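F-actin-capping protein subunit alpha (PDB 7A0H) probably caps the fast-growing barbed ends of actin filaments, working as a homodimer that blocks subunit exchange there without severing the filament. Local coordinates at residues Asn169-Asp180 against Ser191-Glu202; Leu265-Ser273 against Lys278-Leu286. All coordinates share one frame; numbering follows the deposited sequence. Where two conformers were deposited one is given.

Interaction 1 of 2, residues Asn169-Asp180 against Ser191-Glu202; sequences NKYNLFLLICCD and SWRSSWNVNFLE
In N172 and N197, chi1 of -174° and -161° swings CG opposite the backbone N, and the two facing carboxamides lean together across the strands. Asparagine suits both places because each amide can give and take: N197 ND2 donates to a lone pair of N172 OD1 (2.9 Å), and N172 ND2 donates back to N197 OD1 (3.0 Å). Farther along the same face, R193 bends at chi2 and meets D180 end-on. Its NH2 reaches the syn side of OD2 of D180 at 2.9 Å, while NH1 approaches D180 OD1 from above the carboxylate plane at 2.8 Å. C178 CB lies over one guanidinium face, and R193 NE hydrogen-bonds to Y57 O, so this buried charge is held from several sides. On the opposite face, Y171 turns its edge to the ring face of F200 in an offset edge-to-face pair, planes 70° apart; Y116 and F246 extend this aromatic cluster. Farther along this face, within 191-202, S194 OG accepts W196 NE1 in the indole plane at 2.7 Å and also bonds E258. Paired backbone bonds run from Y171 with F200 to C179 with W192, making a long, regular antiparallel beta hairpin within the five-stranded meander of the capping-protein alpha-subunit fold.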
loop_
_atom_site.group_PDB
_atom_site.type_symbol
_atom_site.label_atom_id
_atom_site.label_comp_id
_atom_site.label_asym_id
_atom_site.label_seq_id
_atom_site.Cartn_x
_atom_site.Cartn_y
_atom_site.Cartn_z
ATOM N N ASN A 169 39.213 2.915 17.835
ATOM C CA ASN A 169 39.998 1.684 17.722
ATOM C C ASN A 169 39.112 0.427 17.676
ATOM O O ASN A 169 39.643 -0.681 17.481
ATOM C CB ASN A 169 41.044 1.591 18.846
ATOM C CG ASN A 169 41.686 0.220 18.951
ATOM O OD1 ASN A 169 42.008 -0.417 17.939
ATOM N ND2 ASN A 169 41.856 -0.254 20.184
ATOM N N LYS A 170 37.782 0.565 17.771
ATOM C CA LYS A 170 36.868 -0.545 17.504
ATOM C C LYS A 170 36.452 -0.579 16.031
ATOM O O LYS A 170 36.082 0.447 15.457
ATOM C CB LYS A 170 35.634 -0.455 18.402
ATOM C CG LYS A 170 34.903 -1.770 18.474
ATOM C CD LYS A 170 34.202 -1.957 19.819
ATOM C CE LYS A 170 33.549 -3.337 19.935
ATOM N NZ LYS A 170 32.253 -3.296 20.744
ATOM N N TYR A 171 36.550 -1.756 15.424
ATOM C CA TYR A 171 36.361 -1.869 13.995
ATOM C C TYR A 171 34.904 -2.138 13.662
ATOM O O TYR A 171 34.118 -2.523 14.521
ATOM C CB TYR A 171 37.157 -2.977 13.328
ATOM C CG TYR A 171 38.652 -2.857 13.361
ATOM C CD1 TYR A 171 39.278 -1.610 13.474
ATOM C CD2 TYR A 171 39.437 -3.980 13.259
ATOM C CE1 TYR A 171 40.651 -1.507 13.511
ATOM C CE2 TYR A 171 40.814 -3.897 13.298
ATOM C CZ TYR A 171 41.417 -2.662 13.416
ATOM O OH TYR A 171 42.786 -2.594 13.445
ATOM N N ASN A 172 34.550 -1.912 12.398
ATOM C CA ASN A 172 33.162 -2.133 12.037
ATOM C C ASN A 172 33.107 -2.544 10.583
ATOM O O ASN A 172 33.830 -2.010 9.734
ATOM C CB ASN A 172 32.298 -0.888 12.286
ATOM C CG ASN A 172 30.842 -1.171 12.040
ATOM O OD1 ASN A 172 30.095 -1.574 12.953
ATOM N ND2 ASN A 172 30.434 -1.069 10.774
ATOM N N LEU A 173 32.352 -3.555 10.319
ATOM C CA LEU A 173 32.164 -3.956 8.946
ATOM C C LEU A 173 30.673 -4.089 8.672
ATOM O O LEU A 173 29.925 -4.699 9.456
ATOM C CB LEU A 173 32.889 -5.250 8.675
ATOM C CG LEU A 173 34.412 -5.343 8.668
ATOM C CD1 LEU A 173 34.673 -6.895 8.833
ATOM C CD2 LEU A 173 35.033 -4.845 7.429
ATOM N N PHE A 174 30.286 -3.588 7.522
ATOM C CA PHE A 174 28.917 -3.586 7.092
ATOM C C PHE A 174 28.913 -4.277 5.764
ATOM O O PHE A 174 29.628 -3.841 4.848
ATOM C CB PHE A 174 28.393 -2.190 6.985
ATOM C CG PHE A 174 26.901 -2.112 6.635
ATOM C CD1 PHE A 174 25.961 -2.437 7.587
ATOM C CD2 PHE A 174 26.469 -1.718 5.366
ATOM C CE1 PHE A 174 24.590 -2.350 7.317
ATOM C CE2 PHE A 174 25.075 -1.606 5.063
ATOM C CZ PHE A 174 24.148 -1.903 6.033
ATOM N N LEU A 175 28.179 -5.397 5.705
ATOM C CA LEU A 175 28.149 -6.286 4.540
ATOM C C LEU A 175 26.751 -6.202 4.007
ATOM O O LEU A 175 25.788 -6.301 4.796
ATOM C CB LEU A 175 28.459 -7.772 4.881
ATOM C CG LEU A 175 29.822 -8.182 5.470
ATOM C CD1 LEU A 175 29.771 -7.965 6.961
ATOM C CD2 LEU A 175 30.268 -9.636 5.118
ATOM N N LEU A 176 26.641 -6.126 2.686
ATOM C CA LEU A 176 25.360 -5.793 2.062
ATOM C C LEU A 176 25.195 -6.444 0.697
ATOM O O LEU A 176 26.097 -6.387 -0.187
ATOM C CB LEU A 176 25.253 -4.272 1.875
ATOM C CG LEU A 176 24.005 -3.642 1.186
ATOM C CD1 LEU A 176 22.768 -3.862 2.037
ATOM C CD2 LEU A 176 24.273 -2.085 1.005
ATOM N N ILE A 177 24.032 -7.083 0.547
ATOM C CA ILE A 177 23.636 -7.684 -0.733
ATOM C C ILE A 177 22.317 -7.035 -1.213
ATOM O O ILE A 177 21.350 -6.963 -0.443
ATOM C CB ILE A 177 23.428 -9.199 -0.644
ATOM C CG1 ILE A 177 24.664 -9.904 -0.088
ATOM C CG2 ILE A 177 23.102 -9.760 -2.063
ATOM C CD1 ILE A 177 24.416 -11.550 0.210
ATOM N N CYS A 178 22.275 -6.757 -2.500
ATOM C CA CYS A 178 21.072 -6.142 -3.102
ATOM C C CYS A 178 20.679 -6.828 -4.383
ATOM O O CYS A 178 21.528 -7.032 -5.296
ATOM C CB CYS A 178 21.342 -4.628 -3.480
ATOM S SG CYS A 178 21.973 -3.677 -2.172
ATOM N N CYS A 179 19.385 -7.163 -4.505
ATOM C CA CYS A 179 18.861 -7.591 -5.808
ATOM C C CYS A 179 17.516 -6.904 -6.052
ATOM O O CYS A 179 16.676 -6.769 -5.152
ATOM C CB CYS A 179 18.745 -9.159 -5.956
ATOM S SG CYS A 179 20.378 -10.139 -6.140
ATOM N N ASP A 180 17.343 -6.474 -7.293
ATOM C CA ASP A 180 16.175 -5.771 -7.790
ATOM C C ASP A 180 15.752 -6.461 -9.075
ATOM O O ASP A 180 16.585 -6.706 -9.968
ATOM C CB ASP A 180 16.467 -4.281 -8.075
ATOM C CG ASP A 180 16.625 -3.449 -6.796
ATOM O OD1 ASP A 180 15.870 -3.533 -5.805
ATOM O OD2 ASP A 180 17.569 -2.689 -6.803
ATOM N N SER A 191 12.397 -5.783 -4.510
ATOM C CA SER A 191 13.735 -5.641 -3.950
ATOM C C SER A 191 14.037 -6.670 -2.849
ATOM O O SER A 191 13.207 -6.943 -1.971
ATOM C CB SER A 191 13.899 -4.275 -3.368
ATOM O OG SER A 191 12.913 -4.173 -2.338
ATOM N N TRP A 192 15.241 -7.210 -2.920
ATOM C CA TRP A 192 15.895 -7.974 -1.864
ATOM C C TRP A 192 17.091 -7.173 -1.383
ATOM O O TRP A 192 17.951 -6.769 -2.178
ATOM C CB TRP A 192 16.316 -9.341 -2.390
ATOM C CG TRP A 192 17.172 -10.248 -1.484
ATOM C CD1 TRP A 192 18.537 -10.243 -1.379
ATOM C CD2 TRP A 192 16.716 -11.268 -0.610
ATOM N NE1 TRP A 192 18.953 -11.184 -0.514
ATOM C CE2 TRP A 192 17.871 -11.851 -0.015
ATOM C CE3 TRP A 192 15.452 -11.773 -0.285
ATOM C CZ2 TRP A 192 17.801 -12.898 0.907
ATOM C CZ3 TRP A 192 15.375 -12.839 0.617
ATOM C CH2 TRP A 192 16.557 -13.383 1.210
ATOM N N ARG A 193 17.110 -6.921 -0.087
ATOM C CA ARG A 193 18.160 -6.197 0.611
ATOM C C ARG A 193 18.568 -6.989 1.873
ATOM O O ARG A 193 17.754 -7.188 2.793
ATOM C CB ARG A 193 17.659 -4.782 0.988
ATOM C CG ARG A 193 17.412 -3.820 -0.193
ATOM C CD ARG A 193 18.578 -3.740 -0.956
ATOM N NE ARG A 193 18.609 -2.794 -2.020
ATOM C CZ ARG A 193 18.180 -2.972 -3.255
ATOM N NH1 ARG A 193 17.609 -4.082 -3.624
ATOM N NH2 ARG A 193 18.337 -1.971 -4.139
ATOM N N SER A 194 19.825 -7.408 1.942
ATOM C CA SER A 194 20.321 -8.243 3.057
ATOM C C SER A 194 21.543 -7.568 3.667
ATOM O O SER A 194 22.593 -7.425 3.004
ATOM C CB SER A 194 20.664 -9.669 2.581
ATOM O OG SER A 194 21.213 -10.441 3.656
ATOM N N SER A 195 21.425 -7.133 4.896
ATOM C CA SER A 195 22.451 -6.263 5.420
ATOM C C SER A 195 22.951 -6.742 6.763
ATOM O O SER A 195 22.157 -7.202 7.604
ATOM C CB SER A 195 21.906 -4.726 5.501
ATOM O OG SER A 195 20.772 -4.674 6.343
ATOM N N TRP A 196 24.256 -6.578 6.993
ATOM C CA TRP A 196 24.966 -7.267 8.089
ATOM C C TRP A 196 26.011 -6.325 8.647
ATOM O O TRP A 196 26.761 -5.676 7.878
ATOM C CB TRP A 196 25.613 -8.582 7.553
ATOM C CG TRP A 196 24.515 -9.461 7.060
ATOM C CD1 TRP A 196 23.994 -9.475 5.793
ATOM C CD2 TRP A 196 23.728 -10.388 7.832
ATOM N NE1 TRP A 196 22.873 -10.287 5.738
ATOM C CE2 TRP A 196 22.717 -10.881 6.965
ATOM C CE3 TRP A 196 23.807 -10.865 9.156
ATOM C CZ2 TRP A 196 21.827 -11.919 7.358
ATOM C CZ3 TRP A 196 22.871 -11.817 9.578
ATOM C CH2 TRP A 196 21.894 -12.346 8.661
ATOM N N ASN A 197 25.993 -6.196 9.964
ATOM C CA ASN A 197 27.003 -5.417 10.666
ATOM C C ASN A 197 27.737 -6.238 11.743
ATOM O O ASN A 197 27.136 -7.036 12.488
ATOM C CB ASN A 197 26.330 -4.232 11.317
ATOM C CG ASN A 197 27.285 -3.155 11.658
ATOM O OD1 ASN A 197 27.843 -2.495 10.787
ATOM N ND2 ASN A 197 27.503 -2.968 12.945
ATOM N N VAL A 198 29.032 -6.026 11.839
ATOM C CA VAL A 198 29.775 -6.548 12.981
ATOM C C VAL A 198 30.682 -5.453 13.512
ATOM O O VAL A 198 31.413 -4.802 12.748
ATOM C CB VAL A 198 30.605 -7.822 12.687
ATOM C CG1 VAL A 198 31.482 -7.611 11.558
ATOM C CG2 VAL A 198 31.461 -8.164 13.884
ATOM N N ASN A 199 30.639 -5.254 14.811
ATOM C CA ASN A 199 31.493 -4.268 15.453
ATOM C C ASN A 199 32.400 -5.046 16.412
ATOM O O ASN A 199 31.904 -5.679 17.342
ATOM C CB ASN A 199 30.627 -3.213 16.175
ATOM C CG ASN A 199 31.440 -2.025 16.651
ATOM O OD1 ASN A 199 32.076 -1.325 15.844
ATOM N ND2 ASN A 199 31.519 -1.858 17.971
ATOM N N PHE A 200 33.723 -4.920 16.247
ATOM C CA PHE A 200 34.629 -5.902 16.839
ATOM C C PHE A 200 36.038 -5.348 16.995
ATOM O O PHE A 200 36.450 -4.422 16.291
ATOM C CB PHE A 200 34.712 -7.181 15.982
ATOM C CG PHE A 200 35.473 -6.985 14.734
ATOM C CD1 PHE A 200 36.699 -7.568 14.579
ATOM C CD2 PHE A 200 34.977 -6.196 13.700
ATOM C CE1 PHE A 200 37.444 -7.343 13.404
ATOM C CE2 PHE A 200 35.709 -5.978 12.524
ATOM C CZ PHE A 200 36.944 -6.521 12.381
ATOM N N LEU A 201 36.782 -5.971 17.906
ATOM C CA LEU A 201 38.222 -5.771 18.023
ATOM C C LEU A 201 39.002 -6.894 17.346
ATOM O O LEU A 201 38.544 -8.032 17.236
ATOM C CB LEU A 201 38.640 -5.696 19.490
ATOM C CG LEU A 201 38.176 -4.454 20.206
ATOM C CD1 LEU A 201 38.224 -4.770 21.677
ATOM C CD2 LEU A 201 39.048 -3.166 19.764
ATOM N N GLU A 202 40.229 -6.573 16.954
ATOM C CA GLU A 202 41.133 -7.586 16.399
ATOM C C GLU A 202 41.294 -8.772 17.330
ATOM O O GLU A 202 41.370 -9.923 16.885
ATOM C CB GLU A 202 42.490 -6.940 16.148
ATOM C CG GLU A 202 43.371 -7.679 15.204
ATOM C CD GLU A 202 44.521 -6.829 14.750
ATOM O OE1 GLU A 202 44.444 -5.560 14.907
ATOM O OE2 GLU A 202 45.486 -7.451 14.248
HETATM O O HOH W 1 41.697 -3.762 17.519
#

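Interaction 2 of 2, residues Leu265-Ser273 against Lys278-Leu286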
loop_
_atom_site.group_PDB
_atom_site.type_symbol
_atom_site.label_atom_id
_atom_site.label_comp_id
_atom_site.label_asym_id
_atom_site.label_seq_id
_atom_site.Cartn_x
_atom_site.Cartn_y
_atom_site.Cartn_z
ATOM N N LEU A 265 9.308 -17.866 3.872
ATOM C CA LEU A 265 8.474 -17.377 2.790
ATOM C C LEU A 265 7.781 -18.539 2.117
ATOM O O LEU A 265 6.603 -18.439 1.703
ATOM C CB LEU A 265 9.335 -16.579 1.807
ATOM C CG LEU A 265 9.855 -15.243 2.318
ATOM C CD1 LEU A 265 10.336 -14.314 1.206
ATOM C CD2 LEU A 265 8.780 -14.578 3.075
ATOM N N ASN A 266 8.515 -19.641 1.961
ATOM C CA ASN A 266 7.944 -20.875 1.439
ATOM C C ASN A 266 6.896 -21.505 2.362
ATOM O O ASN A 266 6.204 -22.445 1.921
ATOM C CB ASN A 266 9.056 -21.915 1.148
ATOM C CG ASN A 266 9.777 -21.644 -0.192
ATOM O OD1 ASN A 266 9.384 -20.778 -0.983
ATOM N ND2 ASN A 266 10.806 -22.420 -0.461
ATOM N N HIS A 267 6.777 -21.086 3.633
ATOM C CA HIS A 267 5.705 -21.609 4.496
ATOM C C HIS A 267 4.634 -20.585 4.896
ATOM O O HIS A 267 3.944 -20.775 5.911
ATOM C CB HIS A 267 6.314 -22.253 5.739
ATOM C CG HIS A 267 7.105 -23.482 5.427
ATOM N ND1 HIS A 267 8.291 -23.443 4.725
ATOM C CD2 HIS A 267 6.819 -24.792 5.610
ATOM C CE1 HIS A 267 8.743 -24.674 4.554
ATOM N NE2 HIS A 267 7.871 -25.508 5.090
ATOM N N LEU A 268 4.528 -19.475 4.181
ATOM C CA LEU A 268 3.408 -18.575 4.376
ATOM C C LEU A 268 2.198 -19.163 3.687
ATOM O O LEU A 268 2.322 -19.736 2.602
ATOM C CB LEU A 268 3.710 -17.219 3.763
ATOM C CG LEU A 268 4.880 -16.538 4.456
ATOM C CD1 LEU A 268 5.117 -15.275 3.769
ATOM C CD2 LEU A 268 4.567 -16.311 5.900
ATOM N N ILE A 269 1.021 -19.014 4.299
ATOM C CA ILE A 269 -0.220 -19.381 3.633
ATOM C C ILE A 269 -1.260 -18.283 3.752
ATOM O O ILE A 269 -1.130 -17.330 4.528
ATOM C CB ILE A 269 -0.758 -20.696 4.218
ATOM C CG1 ILE A 269 -1.334 -20.399 5.595
ATOM C CG2 ILE A 269 0.440 -21.692 4.306
ATOM C CD1 ILE A 269 -2.057 -21.526 6.226
ATOM N N ALA A 270 -2.281 -18.388 2.907
ATOM C CA ALA A 270 -3.399 -17.458 2.976
ATOM C C ALA A 270 -4.317 -17.853 4.136
ATOM O O ALA A 270 -4.713 -19.020 4.247
ATOM C CB ALA A 270 -4.140 -17.458 1.652
ATOM N N ASN A 271 -4.641 -16.900 5.006
ATOM C CA ASN A 271 -5.574 -17.177 6.095
ATOM C C ASN A 271 -6.970 -17.417 5.517
ATOM O O ASN A 271 -7.429 -16.658 4.660
ATOM C CB ASN A 271 -5.582 -16.013 7.094
ATOM C CG ASN A 271 -6.410 -16.303 8.360
ATOM O OD1 ASN A 271 -7.135 -17.279 8.428
ATOM N ND2 ASN A 271 -6.314 -15.426 9.353
ATOM N N THR A 272 -7.603 -18.545 5.879
ATOM C CA THR A 272 -8.987 -18.807 5.484
ATOM C C THR A 272 -9.951 -18.690 6.668
ATOM O O THR A 272 -11.023 -19.287 6.646
ATOM C CB THR A 272 -9.172 -20.160 4.799
ATOM O OG1 THR A 272 -8.227 -20.293 3.732
ATOM C CG2 THR A 272 -10.586 -20.238 4.179
ATOM N N SER A 273 -9.577 -17.944 7.708
ATOM C CA SER A 273 -10.518 -17.557 8.759
ATOM C C SER A 273 -11.770 -16.944 8.120
ATOM O O SER A 273 -11.781 -16.674 6.916
ATOM C CB SER A 273 -9.825 -16.589 9.721
ATOM O OG SER A 273 -10.694 -16.196 10.764
ATOM N N LYS A 278 -12.417 -8.116 7.982
ATOM C CA LYS A 278 -11.965 -7.413 9.175
ATOM C C LYS A 278 -10.595 -7.876 9.690
ATOM O O LYS A 278 -10.111 -7.294 10.673
ATOM C CB LYS A 278 -13.030 -7.513 10.277
ATOM C CG LYS A 278 -13.356 -8.915 10.776
ATOM C CD LYS A 278 -14.800 -9.036 11.358
ATOM C CE LYS A 278 -15.827 -9.492 10.290
ATOM N NZ LYS A 278 -17.228 -9.844 10.777
ATOM N N ASN A 279 -9.987 -8.939 9.113
ATOM C CA ASN A 279 -8.791 -9.572 9.674
ATOM C C ASN A 279 -7.506 -8.843 9.271
ATOM O O ASN A 279 -7.160 -8.744 8.085
ATOM C CB ASN A 279 -8.729 -11.051 9.246
ATOM C CG ASN A 279 -7.939 -11.970 10.243
ATOM O OD1 ASN A 279 -6.845 -11.641 10.690
ATOM N ND2 ASN A 279 -8.511 -13.133 10.565
ATOM N N THR A 280 -6.756 -8.406 10.283
ATOM C CA THR A 280 -5.471 -7.777 10.045
ATOM C C THR A 280 -4.477 -8.718 9.379
ATOM O O THR A 280 -3.524 -8.258 8.742
ATOM C CB THR A 280 -4.851 -7.303 11.359
ATOM O OG1 THR A 280 -4.600 -8.442 12.202
ATOM C CG2 THR A 280 -5.780 -6.325 12.069
ATOM N N ARG A 281 -4.610 -10.027 9.593
ATOM C CA ARG A 281 -3.639 -10.996 9.074
ATOM C C ARG A 281 -4.340 -11.843 8.015
ATOM O O ARG A 281 -5.032 -12.813 8.338
ATOM C CB ARG A 281 -3.071 -11.875 10.194
ATOM C CG ARG A 281 -2.662 -11.097 11.375
ATOM C CD ARG A 281 -2.379 -11.968 12.542
ATOM N NE ARG A 281 -2.261 -11.089 13.700
ATOM C CZ ARG A 281 -2.288 -11.491 14.965
ATOM N NH1 ARG A 281 -2.426 -12.779 15.253
ATOM N NH2 ARG A 281 -2.191 -10.595 15.942
ATOM N N LYS A 282 -4.224 -11.439 6.756
ATOM C CA LYS A 282 -4.711 -12.271 5.665
ATOM C C LYS A 282 -3.655 -13.249 5.192
ATOM O O LYS A 282 -3.977 -14.269 4.570
ATOM C CB LYS A 282 -5.198 -11.389 4.512
ATOM C CG LYS A 282 -6.443 -10.526 4.898
ATOM C CD LYS A 282 -6.852 -9.675 3.734
ATOM C CE LYS A 282 -8.139 -8.834 4.055
ATOM N NZ LYS A 282 -8.039 -8.100 5.374
ATOM N N ILE A 283 -2.399 -12.959 5.502
ATOM C CA ILE A 283 -1.272 -13.814 5.207
ATOM C C ILE A 283 -0.668 -14.221 6.524
ATOM O O ILE A 283 -0.441 -13.349 7.373
ATOM C CB ILE A 283 -0.236 -13.111 4.324
ATOM C CG1 ILE A 283 -0.904 -12.782 2.987
ATOM C CG2 ILE A 283 0.985 -13.956 4.221
ATOM C CD1 ILE A 283 -0.056 -11.963 2.081
ATOM N N ILE A 284 -0.444 -15.505 6.708
ATOM C CA ILE A 284 0.071 -16.022 7.953
ATOM C C ILE A 284 1.000 -17.221 7.730
ATOM O O ILE A 284 0.990 -17.823 6.631
ATOM C CB ILE A 284 -1.048 -16.441 8.915
ATOM C CG1 ILE A 284 -1.961 -17.421 8.220
ATOM C CG2 ILE A 284 -1.803 -15.248 9.416
ATOM C CD1 ILE A 284 -2.820 -18.116 9.187
ATOM N N PRO A 285 1.862 -17.520 8.670
ATOM C CA PRO A 285 2.612 -18.782 8.645
ATOM C C PRO A 285 1.843 -19.894 9.359
ATOM O O PRO A 285 0.846 -19.665 10.037
ATOM C CB PRO A 285 3.881 -18.417 9.415
ATOM C CG PRO A 285 3.391 -17.470 10.438
ATOM C CD PRO A 285 2.307 -16.649 9.775
ATOM N N LEU A 286 2.290 -21.125 9.125
ATOM C CA LEU A 286 1.903 -22.247 10.002
ATOM C C LEU A 286 2.859 -22.420 11.193
ATOM O O LEU A 286 2.448 -22.463 12.359
ATOM C CB LEU A 286 1.814 -23.548 9.221
ATOM C CG LEU A 286 0.756 -23.543 8.121
ATOM C CD1 LEU A 286 0.847 -24.756 7.215
ATOM C CD2 LEU A 286 -0.662 -23.454 8.755
HETATM O O HOH W 2 -7.212 -15.513 12.248
#
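I269 and I284 form the hydrogen-bonded pair of a short two-stranded antiparallel ribbon in the C-terminal region, which in canonical capping proteins carries the actin-binding tentacle. Among the backbone bonds, I269 N reaches I284 O at 2.6 Å, and I284 N returns to I269 O at 2.9 Å. Beyond this pair, N271 N donates to K282 O (2.7 Å), extending the pairing past the strands.

The apolar contacts suit beta-branched residues, which are at home in extended chain. Chi1 of 74° in I269 and 55° in I284 puts each CG1 between backbone N and carbonyl carbon, and the two CG1 atoms meet at 4.0 Å. I269 CD1 presses tightly on L286 CD2, while I284 CD1 rests against CB and CG of N271.

Polar side chains organise the turning ends. N271 OD1 accepts S273 N at 2.6 Å and N279 OD1 accepts R281 N, each an Asx turn, the role for which asparagine's short amide is fitted. D275 binds both S273 OG and N279 ND2. K282 NZ bonds N279 O and L276 O of its own chain and Y183 OH of the second subunit, whose E221 accepts the backbone N of K282 and of I283.

Across the ribbon, N271 ND2 donates to R281 O (3.1 Å), and a water bridges N271 ND2 (3.0 Å) to N279 ND2 (3.2 Å).

In the fold
After the N-terminal helices, the small four-stranded sheet and helix 112-131, the chain enters the large sheet through strand 154-167. Interaction 1 then pairs 169-180 with 191-202, closing a hairpin whose strands run on past the contact to a short turn between 183 and 187. Strands 206-220 and 223-238 complete that sheet, and helix 243-266 leads out to interaction 2, which closes the four-residue loop between 265-273 and 278-286. The two contacts follow in series, neither nested nor crossed, with centres about 31 Å apart. One lies buried in the body of the subunit, the other at its surface. Both touch the second subunit: P285 of that subunit packs on C179 and W192 of interaction 1, while interaction 2 reaches its Y183, L217 and E221.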